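Local structure of N-acetylglucosamine-specific lectin (Saxidomus purpuratus, 6M5M) at residues E122-Y127 with Q141-T146; N111-N116 with W135-H140; T64-E69 with Y100-G105. The protein probably binds N-acetylglucosamine-bearing glycans through a calcium-containing site of a C-type lectin domain. All coordinates share one frame; numbering follows the deposited sequence.

Contact 1 of 3, residues E122-Y127 with Q141-T146; sequences EGCMDY and QDCVNT. With CA (calcium ion), chain E; NAG (2-acetamido-2-deoxy-beta-D-glucopyranose), chain D.
Gln141 OE1 holds the calcium ion at 2.4 Å, while the nitrogen of the same amide packs against the other segment, Gln141 NE2 lying 3.2 Å from Gly123 CA. NE2 also hydrogen-bonds the backbone carbonyl of Asp121, and with one end on a metal and the other on a carbonyl the amide has little freedom to flip. A bend at chi2 (54°) turns the chain back toward Gly123, where the absence of a side chain allows so close an approach. Beside this lies the Cys124–Cys143 disulfide, SG to SG 2.2 Å, its torsion of -108° somewhat beyond perpendicular. A disulfide at this place is a hallmark of the C-type lectin fold: it ties the start of strand 124-130 to the loop that follows strand 136-140, next to the sugar-binding face. Cys143 SG also rests 3.5 Å from Gly123 C. The loop is shaped by the short carboxylate of Asp142: OD1 accepts from Val144 N at 3.0 Å, closing an Asx turn, and from Asn145 N at 2.7 Å, which extends it to an Asx motif, both coming from one face of the carboxylate plane. Two of the three waters on the calcium bridge to the sugar: water 1 bonds O3 of the N-acetylglucosamine and water 3 its O4. Farther along, Thr146 CG2 meets the acetyl methyl C8 of the sugar at 3.7 Å, while Thr146 OG1 is hydrogen-bonded to His140 NE2.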
loop_
_atom_site.group_PDB
_atom_site.type_symbol
_atom_site.label_atom_id
_atom_site.label_comp_id
_atom_site.label_asym_id
_atom_site.label_seq_id
_atom_site.Cartn_x
_atom_site.Cartn_y
_atom_site.Cartn_z
ATOM N N GLU A 122 -5.275 -18.812 24.100
ATOM C CA GLU A 122 -4.922 -17.729 25.050
ATOM C C GLU A 122 -3.442 -17.332 24.906
ATOM O O GLU A 122 -2.754 -17.160 25.950
ATOM C CB GLU A 122 -5.261 -18.189 26.468
ATOM C CG GLU A 122 -6.750 -18.428 26.659
ATOM C CD GLU A 122 -7.072 -19.281 27.876
ATOM O OE1 GLU A 122 -6.450 -20.358 28.030
ATOM O OE2 GLU A 122 -7.935 -18.865 28.666
ATOM N N GLY A 123 -2.962 -17.170 23.666
ATOM C CA GLY A 123 -1.629 -16.599 23.399
ATOM C C GLY A 123 -1.713 -15.249 22.716
ATOM O O GLY A 123 -2.799 -14.734 22.531
ATOM N N CYS A 124 -0.557 -14.665 22.435
ATOM C CA CYS A 124 -0.345 -13.476 21.572
ATOM C C CYS A 124 0.620 -13.914 20.473
ATOM O O CYS A 124 1.354 -14.884 20.705
ATOM C CB CYS A 124 0.199 -12.287 22.337
ATOM S SG CYS A 124 1.373 -12.748 23.630
ATOM N N MET A 125 0.643 -13.203 19.352
ATOM C CA MET A 125 1.383 -13.651 18.147
ATOM C C MET A 125 2.676 -12.831 17.984
ATOM O O MET A 125 2.697 -11.591 18.202
ATOM C CB MET A 125 0.502 -13.504 16.899
ATOM C CG MET A 125 -0.914 -14.035 17.110
ATOM S SD MET A 125 -2.082 -13.806 15.693
ATOM C CE MET A 125 -1.081 -14.427 14.334
ATOM N N ASP A 126 3.678 -13.521 17.486
ATOM C CA ASP A 126 4.955 -12.880 17.140
ATOM C C ASP A 126 5.482 -13.503 15.854
ATOM O O ASP A 126 5.034 -14.575 15.490
ATOM C CB ASP A 126 5.995 -13.040 18.251
ATOM C CG ASP A 126 6.278 -14.461 18.699
ATOM O OD1 ASP A 126 5.638 -15.350 18.224
ATOM O OD2 ASP A 126 7.146 -14.633 19.533
ATOM N N TYR A 127 6.288 -12.744 15.125
ATOM C CA TYR A 127 7.112 -13.402 14.086
ATOM C C TYR A 127 8.235 -14.060 14.890
ATOM O O TYR A 127 8.711 -13.467 15.831
ATOM C CB TYR A 127 7.620 -12.407 13.045
ATOM C CG TYR A 127 6.674 -12.186 11.898
ATOM C CD1 TYR A 127 6.706 -12.985 10.777
ATOM C CD2 TYR A 127 5.740 -11.179 11.939
ATOM C CE1 TYR A 127 5.841 -12.789 9.720
ATOM C CE2 TYR A 127 4.875 -10.961 10.887
ATOM C CZ TYR A 127 4.922 -11.767 9.774
ATOM O OH TYR A 127 4.063 -11.561 8.746
ATOM N N GLN A 141 2.291 -18.023 25.069
ATOM C CA GLN A 141 1.236 -17.997 26.124
ATOM C C GLN A 141 1.633 -17.089 27.298
ATOM O O GLN A 141 0.874 -17.060 28.278
ATOM C CB GLN A 141 0.906 -19.422 26.562
ATOM C CG GLN A 141 -0.145 -20.107 25.687
ATOM C CD GLN A 141 0.202 -20.110 24.216
ATOM O OE1 GLN A 141 1.279 -20.552 23.819
ATOM N NE2 GLN A 141 -0.725 -19.683 23.381
ATOM N N ASP A 142 2.724 -16.324 27.192
ATOM C CA ASP A 142 3.067 -15.250 28.165
ATOM C C ASP A 142 3.020 -13.914 27.433
ATOM O O ASP A 142 4.035 -13.516 26.730
ATOM C CB ASP A 142 4.405 -15.445 28.886
ATOM C CG ASP A 142 4.750 -14.353 29.897
ATOM O OD1 ASP A 142 3.984 -13.384 30.036
ATOM O OD2 ASP A 142 5.792 -14.468 30.550
ATOM N N CYS A 143 1.883 -13.233 27.586
ATOM C CA CYS A 143 1.555 -11.983 26.867
ATOM C C CYS A 143 1.943 -10.765 27.699
ATOM O O CYS A 143 1.734 -9.601 27.248
ATOM C CB CYS A 143 0.108 -12.100 26.404
ATOM S SG CYS A 143 -0.002 -13.436 25.176
ATOM N N VAL A 144 2.552 -10.998 28.863
ATOM C CA VAL A 144 3.020 -9.926 29.784
ATOM C C VAL A 144 4.568 -9.843 29.891
ATOM O O VAL A 144 5.123 -8.744 29.842
ATOM C CB VAL A 144 2.416 -10.211 31.168
ATOM C CG1 VAL A 144 2.733 -9.080 32.121
ATOM C CG2 VAL A 144 0.917 -10.463 31.068
ATOM N N ASN A 145 5.229 -10.950 30.200
ATOM C CA ASN A 145 6.614 -10.949 30.759
ATOM C C ASN A 145 7.663 -11.418 29.739
ATOM O O ASN A 145 8.828 -11.265 30.073
ATOM C CB ASN A 145 6.737 -11.738 32.060
ATOM C CG ASN A 145 5.823 -11.131 33.108
ATOM O OD1 ASN A 145 5.772 -9.913 33.241
ATOM N ND2 ASN A 145 5.011 -11.973 33.731
ATOM N N THR A 146 7.294 -11.931 28.576
ATOM C CA THR A 146 8.301 -12.267 27.522
ATOM C C THR A 146 8.562 -11.014 26.671
ATOM O O THR A 146 7.650 -10.598 25.923
ATOM C CB THR A 146 7.866 -13.493 26.732
ATOM O OG1 THR A 146 7.564 -14.522 27.671
ATOM C CG2 THR A 146 8.945 -14.006 25.802
HETATM CA CA CA E . 2.364 -21.422 21.902
HETATM C C1 NAG D . 9.811 -20.302 21.544
HETATM C C2 NAG D . 8.784 -19.216 21.312
HETATM C C3 NAG D . 7.665 -20.120 21.854
HETATM C C4 NAG D . 7.598 -21.337 20.997
HETATM C C5 NAG D . 8.947 -22.028 20.762
HETATM C C6 NAG D . 8.757 -23.153 19.778
HETATM C C7 NAG D . 8.507 -16.840 21.647
HETATM C C8 NAG D . 8.781 -15.737 22.553
HETATM N N2 NAG D . 9.033 -18.018 22.049
HETATM O O1 NAG D . 10.886 -20.073 22.352
HETATM O O3 NAG D . 6.384 -19.527 21.871
HETATM O O4 NAG D . 6.708 -22.350 21.545
HETATM O O5 NAG D . 9.933 -21.038 20.362
HETATM O O6 NAG D . 8.492 -22.591 18.513
HETATM O O7 NAG D . 7.860 -16.664 20.613
HETATM O O HOH W 1 4.201 -20.735 23.361
HETATM O O HOH W 2 2.095 -23.148 23.278
HETATM O O HOH W 3 4.256 -21.911 20.469
#

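Contact 2 of 3, residues N111-N116 with W135-H140; sequences NGWGPN and WQWNDH. With CA (calcium ion), chain E; NAG (2-acetamido-2-deoxy-beta-D-glucopyranose), chain D.
Both backbone polar groups of Trp137 are taken up by the loop 111-116: Trp137 N donates to Gly112 O at 3.0 Å, and Trp137 O accepts from Gly114 N, also at 3.0 Å and nearly straight (171°). Trp113, between the two glycines, thus forms a single beta bridge with Trp137. Gly112 suits its place because the indole of Trp137 fills the space a side chain would need; with none, its backbone lies flat on the ring, with CA 3.5 Å from the centroid of the six-membered ring in a CH-pi contact and the carbonyl oxygen over the same ring system. The two tryptophans make a T-shaped pair, the edge of Trp137 toward the face of Trp113, with centroids of the Trp137 six-membered and Trp113 five-membered rings 5.2 Å apart and planes at 83°. The buried Trp137 NE1 is satisfied by Tyr127 OH.

Trp137, Asn138 and Asp139 form the WND motif of C-type lectins. Asn138 ND2 donates to O3 of the N-acetylglucosamine at 2.9 Å, while OD1 accepts from Arg117 NE and from calcium-bound water 3. Sugar O3 is also bonded to His140 ND1 at 2.8 Å, and the acetyl methyl lies over the centre of the imidazole. Asp139 gives the calcium two ligands, O at 2.3 Å and OD2 at 2.4 Å; with chi1 at 62° the short carboxylate reaches the ion bound by its own carbonyl. Asp119 and Gln141 add further ligands.

Strand 136-140 is an outermost strand of its sheet, beside strand 124-130; Trp137 packs on Ile89 of strand 86-94, and on helix 68-78 Asp71 meets Trp137 and Arg75 meets Gln136.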
loop_
_atom_site.group_PDB
_atom_site.type_symbol
_atom_site.label_atom_id
_atom_site.label_comp_id
_atom_site.label_asym_id
_atom_site.label_seq_id
_atom_site.Cartn_x
_atom_site.Cartn_y
_atom_site.Cartn_z
ATOM N N ASN A 111 -3.031 -16.828 5.597
ATOM C CA ASN A 111 -2.400 -17.873 6.446
ATOM C C ASN A 111 -0.877 -17.667 6.507
ATOM O O ASN A 111 -0.122 -18.215 5.647
ATOM C CB ASN A 111 -2.722 -19.297 6.008
ATOM C CG ASN A 111 -2.007 -20.300 6.886
ATOM O OD1 ASN A 111 -1.885 -20.082 8.090
ATOM N ND2 ASN A 111 -1.502 -21.375 6.300
ATOM N N GLY A 112 -0.428 -16.942 7.530
ATOM C CA GLY A 112 1.000 -16.687 7.781
ATOM C C GLY A 112 1.520 -17.414 9.004
ATOM O O GLY A 112 2.590 -17.022 9.462
ATOM N N TRP A 113 0.832 -18.444 9.503
ATOM C CA TRP A 113 1.327 -19.308 10.612
ATOM C C TRP A 113 2.487 -20.189 10.153
ATOM O O TRP A 113 2.479 -20.699 9.022
ATOM C CB TRP A 113 0.229 -20.193 11.197
ATOM C CG TRP A 113 -0.872 -19.401 11.821
ATOM C CD1 TRP A 113 -2.046 -19.033 11.237
ATOM C CD2 TRP A 113 -0.891 -18.853 13.150
ATOM N NE1 TRP A 113 -2.797 -18.290 12.109
ATOM C CE2 TRP A 113 -2.120 -18.171 13.298
ATOM C CE3 TRP A 113 0.003 -18.872 14.225
ATOM C CZ2 TRP A 113 -2.485 -17.530 14.481
ATOM C CZ3 TRP A 113 -0.350 -18.211 15.384
ATOM C CH2 TRP A 113 -1.575 -17.554 15.513
ATOM N N GLY A 114 3.444 -20.394 11.048
ATOM C CA GLY A 114 4.526 -21.359 10.830
ATOM C C GLY A 114 3.980 -22.764 11.006
ATOM O O GLY A 114 2.882 -22.906 11.551
ATOM N N PRO A 115 4.725 -23.808 10.568
ATOM C CA PRO A 115 4.263 -25.192 10.698
ATOM C C PRO A 115 3.831 -25.504 12.139
ATOM O O PRO A 115 4.623 -25.269 13.028
ATOM C CB PRO A 115 5.470 -26.017 10.247
ATOM C CG PRO A 115 6.199 -25.096 9.264
ATOM C CD PRO A 115 6.026 -23.717 9.881
ATOM N N ASN A 116 2.555 -25.896 12.290
ATOM C CA ASN A 116 1.883 -26.429 13.511
ATOM C C ASN A 116 1.573 -25.301 14.490
ATOM O O ASN A 116 1.655 -25.521 15.716
ATOM C CB ASN A 116 2.673 -27.558 14.162
ATOM C CG ASN A 116 2.710 -28.770 13.267
ATOM O OD1 ASN A 116 3.762 -29.120 12.738
ATOM N ND2 ASN A 116 1.551 -29.368 13.052
ATOM N N TRP A 135 10.675 -17.059 10.270
ATOM C CA TRP A 135 10.037 -15.723 10.255
ATOM C C TRP A 135 8.593 -15.884 9.764
ATOM O O TRP A 135 8.182 -15.192 8.781
ATOM C CB TRP A 135 10.839 -14.711 9.431
ATOM C CG TRP A 135 12.088 -14.204 10.065
ATOM C CD1 TRP A 135 13.332 -14.268 9.511
ATOM C CD2 TRP A 135 12.249 -13.568 11.344
ATOM N NE1 TRP A 135 14.253 -13.717 10.352
ATOM C CE2 TRP A 135 13.621 -13.274 11.484
ATOM C CE3 TRP A 135 11.388 -13.241 12.395
ATOM C CZ2 TRP A 135 14.146 -12.657 12.617
ATOM C CZ3 TRP A 135 11.910 -12.638 13.520
ATOM C CH2 TRP A 135 13.266 -12.336 13.626
ATOM N N GLN A 136 7.861 -16.790 10.425
ATOM C CA GLN A 136 6.391 -16.886 10.318
ATOM C C GLN A 136 5.751 -16.620 11.694
ATOM O O GLN A 136 6.468 -16.326 12.665
ATOM C CB GLN A 136 6.037 -18.260 9.755
ATOM C CG GLN A 136 6.491 -18.419 8.315
ATOM C CD GLN A 136 6.518 -19.866 7.904
ATOM O OE1 GLN A 136 7.286 -20.675 8.423
ATOM N NE2 GLN A 136 5.677 -20.187 6.945
ATOM N N TRP A 137 4.428 -16.692 11.766
ATOM C CA TRP A 137 3.650 -16.426 13.006
ATOM C C TRP A 137 3.760 -17.608 13.974
ATOM O O TRP A 137 3.689 -18.771 13.532
ATOM C CB TRP A 137 2.190 -16.142 12.665
ATOM C CG TRP A 137 1.982 -15.062 11.661
ATOM C CD1 TRP A 137 2.859 -14.093 11.292
ATOM C CD2 TRP A 137 0.767 -14.800 10.930
ATOM N NE1 TRP A 137 2.290 -13.282 10.346
ATOM C CE2 TRP A 137 1.010 -13.680 10.108
ATOM C CE3 TRP A 137 -0.498 -15.404 10.884
ATOM C CZ2 TRP A 137 0.057 -13.156 9.236
ATOM C CZ3 TRP A 137 -1.452 -14.875 10.034
ATOM C CH2 TRP A 137 -1.178 -13.756 9.233
ATOM N N ASN A 138 3.944 -17.304 15.261
ATOM C CA ASN A 138 3.836 -18.268 16.381
ATOM C C ASN A 138 2.925 -17.631 17.432
ATOM O O ASN A 138 2.751 -16.422 17.412
ATOM C CB ASN A 138 5.231 -18.629 16.897
ATOM C CG ASN A 138 5.253 -19.338 18.230
ATOM O OD1 ASN A 138 5.039 -20.552 18.291
ATOM N ND2 ASN A 138 5.523 -18.593 19.295
ATOM N N ASP A 139 2.304 -18.474 18.247
ATOM C CA ASP A 139 1.535 -18.098 19.455
ATOM C C ASP A 139 2.408 -18.389 20.674
ATOM O O ASP A 139 2.964 -19.526 20.743
ATOM C CB ASP A 139 0.233 -18.904 19.555
ATOM C CG ASP A 139 0.464 -20.402 19.693
ATOM O OD1 ASP A 139 0.896 -21.020 18.692
ATOM O OD2 ASP A 139 0.272 -20.906 20.819
ATOM N N HIS A 140 2.546 -17.394 21.544
ATOM C CA HIS A 140 3.248 -17.438 22.853
ATOM C C HIS A 140 2.199 -17.285 23.960
ATOM O O HIS A 140 1.354 -16.405 23.799
ATOM C CB HIS A 140 4.318 -16.313 22.939
ATOM C CG HIS A 140 5.311 -16.574 24.022
ATOM N ND1 HIS A 140 6.123 -17.727 23.984
ATOM C CD2 HIS A 140 5.610 -15.939 25.170
ATOM C CE1 HIS A 140 6.858 -17.757 25.065
ATOM N NE2 HIS A 140 6.612 -16.660 25.786
HETATM CA CA CA E . 2.364 -21.422 21.902
HETATM C C1 NAG D . 9.811 -20.302 21.544
HETATM C C2 NAG D . 8.784 -19.216 21.312
HETATM C C3 NAG D . 7.665 -20.120 21.854
HETATM C C4 NAG D . 7.598 -21.337 20.997
HETATM C C5 NAG D . 8.947 -22.028 20.762
HETATM C C6 NAG D . 8.757 -23.153 19.778
HETATM C C7 NAG D . 8.507 -16.840 21.647
HETATM C C8 NAG D . 8.781 -15.737 22.553
HETATM N N2 NAG D . 9.033 -18.018 22.049
HETATM O O1 NAG D . 10.886 -20.073 22.352
HETATM O O3 NAG D . 6.384 -19.527 21.871
HETATM O O4 NAG D . 6.708 -22.350 21.545
HETATM O O5 NAG D . 9.933 -21.038 20.362
HETATM O O6 NAG D . 8.492 -22.591 18.513
HETATM O O7 NAG D . 7.860 -16.664 20.613
HETATM O O HOH W 3 4.256 -21.911 20.469
HETATM O O HOH W 1 4.201 -20.735 23.361
HETATM O O HOH W 2 2.095 -23.148 23.278
#

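Contact 3 of 3, residues T64-E69 with Y100-G105; sequences TVESSE and YRWIDG. With CA (calcium ion), chain C.
With chi1 at 56°, Thr64 sets its methyl beside the backbone N, facing Trp102, and its hydroxyl between N and the carbonyl carbon, on the side of the calcium site; Trp102, with chi1 at -62°, swings its indole beneath the Thr64-Val65 backbone. Thr64 CG2 meets Trp102 CB at 3.7 Å. Thr64 CA stands over the face of the indole in a CH-pi contact, 4.1 Å from the centroid of the six-membered ring, and Val65 N lies over the same face. A branched residue with one methyl and one hydroxyl suits this spot between an aromatic and a metal. Thr64 OG1 donates to the syn lone pair of Glu66 OE2 at 2.9 Å, which steadies the carboxylate and leaves Glu66 OE1 to bind the calcium at 2.5 Å. The carbonyl oxygen of Thr64 is another ligand, at 2.4 Å. This calcium site of the C-type lectin domain joins loop 64-67 to the first turn of helix 68-78, through ligand Glu70, and to strand 148-154, through ligand Glu153; Ser67 caps the helix by bonding Glu70 N. In the plane of the indole, water 5 accepts from Trp102 NE1 at 3.2 Å and donates to Val65 O at 2.8 Å, so it satisfies the indole N-H and joins the two segments. Beyond Trp102 the chain leaves strand 99-102 in a type I turn closed by Gly105 N to Trp102 O, glycine readily taking the positive phi.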
loop_
_atom_site.group_PDB
_atom_site.type_symbol
_atom_site.label_atom_id
_atom_site.label_comp_id
_atom_site.label_asym_id
_atom_site.label_seq_id
_atom_site.Cartn_x
_atom_site.Cartn_y
_atom_site.Cartn_z
ATOM N N THR A 64 -1.049 -5.619 11.816
ATOM C CA THR A 64 -2.017 -6.658 11.360
ATOM C C THR A 64 -1.631 -7.036 9.919
ATOM O O THR A 64 -1.223 -6.119 9.139
ATOM C CB THR A 64 -3.437 -6.083 11.478
ATOM O OG1 THR A 64 -3.592 -4.856 10.755
ATOM C CG2 THR A 64 -3.816 -5.788 12.911
ATOM N N VAL A 65 -1.592 -8.304 9.594
ATOM C CA VAL A 65 -1.000 -8.725 8.299
ATOM C C VAL A 65 -2.102 -9.370 7.471
ATOM O O VAL A 65 -2.396 -10.560 7.709
ATOM C CB VAL A 65 0.186 -9.674 8.514
ATOM C CG1 VAL A 65 0.910 -9.949 7.213
ATOM C CG2 VAL A 65 1.160 -9.136 9.553
ATOM N N GLU A 66 -2.638 -8.624 6.510
ATOM C CA GLU A 66 -3.851 -9.053 5.759
ATOM C C GLU A 66 -3.488 -9.780 4.461
ATOM O O GLU A 66 -4.423 -10.351 3.873
ATOM C CB GLU A 66 -4.751 -7.856 5.464
ATOM C CG GLU A 66 -5.495 -7.370 6.689
ATOM C CD GLU A 66 -4.682 -6.452 7.587
ATOM O OE1 GLU A 66 -3.654 -5.905 7.134
ATOM O OE2 GLU A 66 -5.102 -6.254 8.732
ATOM N N SER A 67 -2.215 -9.788 4.034
ATOM C CA SER A 67 -1.799 -10.326 2.714
ATOM C C SER A 67 -0.388 -10.897 2.745
ATOM O O SER A 67 0.415 -10.488 3.612
ATOM C CB SER A 67 -1.896 -9.281 1.671
ATOM O OG SER A 67 -0.942 -8.272 1.902
ATOM N N SER A 68 -0.115 -11.783 1.794
ATOM C CA SER A 68 1.213 -12.365 1.485
ATOM C C SER A 68 2.203 -11.231 1.179
ATOM O O SER A 68 3.324 -11.324 1.632
ATOM C CB SER A 68 1.116 -13.312 0.337
ATOM O OG SER A 68 0.617 -12.618 -0.802
ATOM N N GLU A 69 1.780 -10.215 0.421
ATOM C CA GLU A 69 2.593 -9.021 0.049
ATOM C C GLU A 69 3.126 -8.353 1.333
ATOM O O GLU A 69 4.341 -8.158 1.387
ATOM C CB GLU A 69 1.782 -8.013 -0.778
ATOM C CG GLU A 69 1.323 -8.528 -2.146
ATOM C CD GLU A 69 0.103 -9.444 -2.155
ATOM O OE1 GLU A 69 0.062 -10.387 -2.988
ATOM O OE2 GLU A 69 -0.815 -9.211 -1.340
ATOM N N TYR A 100 -7.674 -16.961 17.325
ATOM C CA TYR A 100 -6.738 -15.806 17.161
ATOM C C TYR A 100 -7.416 -14.818 16.215
ATOM O O TYR A 100 -7.954 -15.252 15.199
ATOM C CB TYR A 100 -5.320 -16.262 16.746
ATOM C CG TYR A 100 -4.603 -16.987 17.855
ATOM C CD1 TYR A 100 -4.013 -16.285 18.893
ATOM C CD2 TYR A 100 -4.676 -18.366 17.978
ATOM C CE1 TYR A 100 -3.435 -16.941 19.968
ATOM C CE2 TYR A 100 -4.118 -19.034 19.059
ATOM C CZ TYR A 100 -3.527 -18.318 20.078
ATOM O OH TYR A 100 -2.945 -18.974 21.131
ATOM N N ARG A 101 -7.440 -13.537 16.593
ATOM C CA ARG A 101 -7.893 -12.420 15.728
ATOM C C ARG A 101 -6.880 -11.278 15.769
ATOM O O ARG A 101 -6.273 -11.047 16.833
ATOM C CB ARG A 101 -9.224 -11.824 16.211
ATOM C CG ARG A 101 -10.242 -12.857 16.680
ATOM C CD ARG A 101 -11.052 -13.403 15.529
ATOM N NE ARG A 101 -12.083 -12.446 15.169
ATOM C CZ ARG A 101 -13.047 -12.671 14.285
ATOM N NH1 ARG A 101 -13.120 -13.828 13.641
ATOM N NH2 ARG A 101 -13.929 -11.718 14.045
ATOM N N TRP A 102 -6.830 -10.499 14.703
ATOM C CA TRP A 102 -6.111 -9.205 14.719
ATOM C C TRP A 102 -6.725 -8.332 15.816
ATOM O O TRP A 102 -7.918 -8.567 16.174
ATOM C CB TRP A 102 -6.145 -8.574 13.325
ATOM C CG TRP A 102 -5.450 -9.428 12.311
ATOM C CD1 TRP A 102 -5.973 -9.899 11.143
ATOM C CD2 TRP A 102 -4.104 -9.937 12.378
ATOM N NE1 TRP A 102 -5.064 -10.695 10.504
ATOM C CE2 TRP A 102 -3.902 -10.725 11.226
ATOM C CE3 TRP A 102 -3.048 -9.793 13.283
ATOM C CZ2 TRP A 102 -2.692 -11.369 10.966
ATOM C CZ3 TRP A 102 -1.858 -10.446 13.032
ATOM C CH2 TRP A 102 -1.676 -11.205 11.882
ATOM N N ILE A 103 -5.945 -7.403 16.383
ATOM C CA ILE A 103 -6.370 -6.685 17.615
ATOM C C ILE A 103 -7.470 -5.686 17.283
ATOM O O ILE A 103 -8.084 -5.222 18.212
ATOM C CB ILE A 103 -5.200 -6.031 18.369
ATOM C CG1 ILE A 103 -4.358 -5.090 17.509
ATOM C CG2 ILE A 103 -4.337 -7.100 19.012
ATOM C CD1 ILE A 103 -3.387 -4.278 18.324
ATOM N N ASP A 104 -7.673 -5.346 16.013
ATOM C CA ASP A 104 -8.855 -4.543 15.584
ATOM C C ASP A 104 -10.126 -5.415 15.543
ATOM O O ASP A 104 -11.140 -4.916 15.058
ATOM C CB ASP A 104 -8.602 -3.892 14.223
ATOM C CG ASP A 104 -8.424 -4.875 13.083
ATOM O OD1 ASP A 104 -8.547 -6.088 13.313
ATOM O OD2 ASP A 104 -8.158 -4.403 11.956
ATOM N N GLY A 105 -10.084 -6.672 16.001
ATOM C CA GLY A 105 -11.251 -7.577 15.975
ATOM C C GLY A 105 -11.380 -8.366 14.678
ATOM O O GLY A 105 -12.054 -9.432 14.727
HETATM CA CA CA C . -1.747 -4.346 7.690
HETATM O O HOH W 4 -3.669 -2.724 8.628
HETATM O O HOH W 5 -4.522 -12.438 7.896
HETATM O O HOH W 6 -2.149 -4.121 5.653
#

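How the contacts relate
Contact 2 is the most buried, whereas contacts 1 and 3 each pair buried residues with exposed ones. Contact 1 contributes strand 124-130 and contact 2 strand 136-140, neighbours in one sheet, and both work on the same calcium and sugar: contact 1 closes its loop with a covalent bridge, contact 2 with backbone hydrogen bonds and T-shaped indoles. Contact 3 reaches that sheet through strand 99-102 but serves the other calcium, and its segments meet through apolar packing and a water. An aromatic core connects them, Trp137 of contact 2 touching Tyr127 of contact 1 as well as Trp102 and Val65 of contact 3, while Tyr100 OH lies beside Gly123 and Asp139.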